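Local coordinates for PRESAN domain-containing protein (Plasmodium falciparum, PDB 7D2W) that is of uncharacterised function but, as a helical-bundle, PHISTa-like PRESAN-domain protein of the malaria parasite, probably acts by binding other proteins, at residues N89-I93 with L170-E175. Residues are numbered along the deposited sequence; the frame is centred on the assembly and turned at random.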
ATOM      1  N   ASN A  89      -2.846   8.888  12.451  0.60 33.61           N
ATOM      2  CA  ASN A  89      -1.420   9.007  12.167  0.60 37.48           C
ATOM      3  C   ASN A  89      -1.098  10.333  11.487  0.60 37.27           C
ATOM      4  O   ASN A  89      -0.057  10.937  11.766  0.60 38.39           O
ATOM      5  CB  ASN A  89      -0.959   7.820  11.323  0.60 38.45           C
ATOM      6  CG  ASN A  89      -1.241   6.496  11.999  0.60 40.45           C
ATOM      7  OD1 ASN A  89      -1.320   6.427  13.222  0.60 40.34           O
ATOM      8  ND2 ASN A  89      -1.416   5.441  11.207  0.60 40.28           N
ATOM      9  N   LEU A  90      -1.979  10.809  10.604  1.00 36.57           N
ATOM     10  CA  LEU A  90      -1.738  12.088   9.945  1.00 32.26           C
ATOM     11  C   LEU A  90      -1.862  13.249  10.923  1.00 38.39           C
ATOM     12  O   LEU A  90      -1.083  14.211  10.860  1.00 37.32           O
ATOM     13  CB  LEU A  90      -2.702  12.256   8.771  1.00 29.34           C
ATOM     14  CG  LEU A  90      -2.308  11.467   7.510  1.00 30.74           C
ATOM     15  CD1 LEU A  90      -3.218  11.849   6.321  1.00 33.09           C
ATOM     16  CD2 LEU A  90      -0.837  11.665   7.149  1.00 37.31           C
ATOM     17  N   ARG A  91      -2.828  13.174  11.843  1.00 36.27           N
ATOM     18  CA  ARG A  91      -2.957  14.211  12.858  1.00 35.26           C
ATOM     19  C   ARG A  91      -1.680  14.341  13.676  1.00 36.81           C
ATOM     20  O   ARG A  91      -1.300  15.449  14.065  1.00 40.20           O
ATOM     21  CB  ARG A  91      -4.146  13.899  13.769  1.00 39.89           C
ATOM     22  CG  ARG A  91      -4.447  14.991  14.764  1.00 54.48           C
ATOM     23  CD  ARG A  91      -5.029  16.220  14.075  1.00 66.31           C
ATOM     24  NE  ARG A  91      -4.009  17.244  13.865  1.00 76.45           N
ATOM     25  CZ  ARG A  91      -4.250  18.550  13.864  1.00 79.54           C
ATOM     26  NH1 ARG A  91      -5.484  18.995  14.062  1.00 81.57           N
ATOM     27  NH2 ARG A  91      -3.259  19.408  13.665  1.00 80.24           N
ATOM     28  N   GLY A  92      -0.988  13.226  13.908  1.00 46.00           N
ATOM     29  CA  GLY A  92       0.243  13.270  14.677  1.00 53.78           C
ATOM     30  C   GLY A  92       1.332  14.091  14.017  1.00 54.65           C
ATOM     31  O   GLY A  92       2.108  14.763  14.698  1.00 58.06           O
ATOM     32  N   ILE A  93       1.414  14.045  12.684  1.00 50.61           N
ATOM     33  CA  ILE A  93       2.494  14.723  11.972  1.00 51.41           C
ATOM     34  C   ILE A  93       2.047  16.030  11.337  1.00 45.92           C
ATOM     35  O   ILE A  93       2.883  16.762  10.802  1.00 53.04           O
ATOM     36  CB  ILE A  93       3.127  13.803  10.913  1.00 53.18           C
ATOM     37  CG1 ILE A  93       2.136  13.534   9.783  1.00 52.87           C
ATOM     38  CG2 ILE A  93       3.580  12.498  11.556  1.00 54.84           C
ATOM     39  CD1 ILE A  93       2.639  12.534   8.760  1.00 56.55           C
ATOM     40  N   LEU A 170      -2.708   8.288   0.337  1.00 23.09           N
ATOM     41  CA  LEU A 170      -3.005   9.483   1.118  1.00 24.40           C
ATOM     42  C   LEU A 170      -1.908   9.766   2.141  1.00 28.78           C
ATOM     43  O   LEU A 170      -1.506  10.918   2.327  1.00 27.49           O
ATOM     44  CB  LEU A 170      -4.361   9.321   1.815  1.00 27.64           C
ATOM     45  CG  LEU A 170      -5.585   9.380   0.892  1.00 26.76           C
ATOM     46  CD1 LEU A 170      -6.859   8.930   1.640  1.00 29.07           C
ATOM     47  CD2 LEU A 170      -5.749  10.790   0.362  1.00 26.28           C
ATOM     48  N   TYR A 171      -1.426   8.736   2.837  1.00 28.84           N
ATOM     49  CA  TYR A 171      -0.376   8.967   3.824  0.52 30.99           C
ATOM     50  C   TYR A 171       0.884   9.531   3.166  1.00 25.65           C
ATOM     51  O   TYR A 171       1.459  10.504   3.661  1.00 34.53           O
ATOM     52  CB  TYR A 171      -0.061   7.687   4.606  0.52 32.35           C
ATOM     53  CG  TYR A 171       0.767   7.960   5.856  0.52 33.32           C
ATOM     54  CD1 TYR A 171       0.175   8.441   7.014  0.52 33.55           C
ATOM     55  CD2 TYR A 171       2.142   7.764   5.861  0.52 36.03           C
ATOM     56  CE1 TYR A 171       0.928   8.712   8.143  0.52 39.26           C
ATOM     57  CE2 TYR A 171       2.904   8.032   6.986  0.52 36.48           C
ATOM     58  CZ  TYR A 171       2.291   8.503   8.125  0.52 40.28           C
ATOM     59  OH  TYR A 171       3.041   8.768   9.249  0.52 52.96           O
ATOM     60  N   VAL A 172       1.310   8.943   2.049  1.00 29.51           N
ATOM     61  CA  VAL A 172       2.488   9.415   1.327  1.00 36.00           C
ATOM     62  C   VAL A 172       2.310  10.872   0.913  1.00 37.94           C
ATOM     63  O   VAL A 172       3.199  11.709   1.119  1.00 31.46           O
ATOM     64  CB  VAL A 172       2.740   8.493   0.116  1.00 36.86           C
ATOM     65  CG1 VAL A 172       3.586   9.169  -0.950  1.00 47.55           C
ATOM     66  CG2 VAL A 172       3.383   7.184   0.587  1.00 42.76           C
ATOM     67  N   LYS A 173       1.146  11.196   0.341  1.00 31.47           N
ATOM     68  CA  LYS A 173       0.871  12.556  -0.118  1.00 33.45           C
ATOM     69  C   LYS A 173       0.987  13.573   1.014  1.00 34.82           C
ATOM     70  O   LYS A 173       1.620  14.622   0.851  1.00 30.07           O
ATOM     71  CB  LYS A 173      -0.521  12.623  -0.754  1.00 34.80           C
ATOM     72  CG  LYS A 173      -0.963  14.057  -1.128  1.00 36.12           C
ATOM     73  CD  LYS A 173      -2.155  14.060  -2.084  1.00 38.58           C
ATOM     74  CE  LYS A 173      -3.457  13.760  -1.346  1.00 39.98           C
ATOM     75  NZ  LYS A 173      -4.631  13.520  -2.263  1.00 35.57           N
ATOM     76  N   TYR A 174       0.359  13.298   2.167  1.00 25.34           N
ATOM     77  CA  TYR A 174       0.344  14.290   3.235  1.00 32.47           C
ATOM     78  C   TYR A 174       1.612  14.248   4.069  1.00 35.41           C
ATOM     79  O   TYR A 174       1.992  15.271   4.652  1.00 34.85           O
ATOM     80  CB  TYR A 174      -0.902  14.117   4.122  1.00 32.99           C
ATOM     81  CG  TYR A 174      -2.094  14.649   3.388  1.00 34.96           C
ATOM     82  CD1 TYR A 174      -2.290  16.023   3.262  1.00 35.69           C
ATOM     83  CD2 TYR A 174      -2.968  13.793   2.734  1.00 32.64           C
ATOM     84  CE1 TYR A 174      -3.345  16.527   2.540  1.00 39.71           C
ATOM     85  CE2 TYR A 174      -4.036  14.287   2.003  1.00 32.32           C
ATOM     86  CZ  TYR A 174      -4.208  15.653   1.905  1.00 39.23           C
ATOM     87  OH  TYR A 174      -5.255  16.145   1.181  1.00 39.44           O
ATOM     88  N   GLU A 175       2.280  13.094   4.147  1.00 31.53           N
ATOM     89  CA  GLU A 175       3.556  13.066   4.853  1.00 35.23           C
ATOM     90  C   GLU A 175       4.542  14.029   4.211  1.00 37.28           C
ATOM     91  O   GLU A 175       5.290  14.728   4.912  1.00 39.00           O
ATOM     92  CB  GLU A 175       4.143  11.661   4.876  1.00 33.34           C
ATOM     93  CG  GLU A 175       5.241  11.535   5.915  1.00 41.18           C
ATOM     94  CD  GLU A 175       5.983  10.215   5.837  1.00 54.10           C
ATOM     95  OE1 GLU A 175       5.563   9.341   5.062  1.00 55.65           O
ATOM     96  OE2 GLU A 175       6.992  10.055   6.552  1.00 57.55           O
TER
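Leu90 and Tyr171 are nearest in backbone register, Leu90 CA lying 7.0 Å from Tyr171 CA, on two helical segments that run in the same direction with axes inclined by 6° and 10.6 Å apart at closest approach. Leu90 and the tyrosine reach past one another in opposite directions, which sets Leu90 CD2 3.4 Å from Tyr171 CD1, obliquely to the ring. The other methyl, Leu90 CD1, lies 3.9 Å from Tyr174 CB, where the two side chains cross nearly at right angles; the forked end of Leu90 thus packs against the Tyr171 ring and the base of Tyr174. With chi1 at -166°, CG of Tyr171 stands opposite the backbone N, and the ring extends to helix 65-93. There Asn89 CB comes 3.8 Å from Tyr171 CE1. Ile93 CD1 is 3.8 Å from Tyr171 OH and also touches Glu175 CG. Tyr174 instead sends its hydroxyl away to a hydrogen bond with Asp123 on helix 117-144, which also supplies Trp117 and Cys120 against Leu90. Beyond the pair, Tyr171 makes a cation-pi contact with Lys165 of the second subunit. With no hydrogen bond between the segments, this junction within the four-helix bundle rests on apolar van der Waals packing, while its tyrosines make their polar and cation-pi contacts elsewhere.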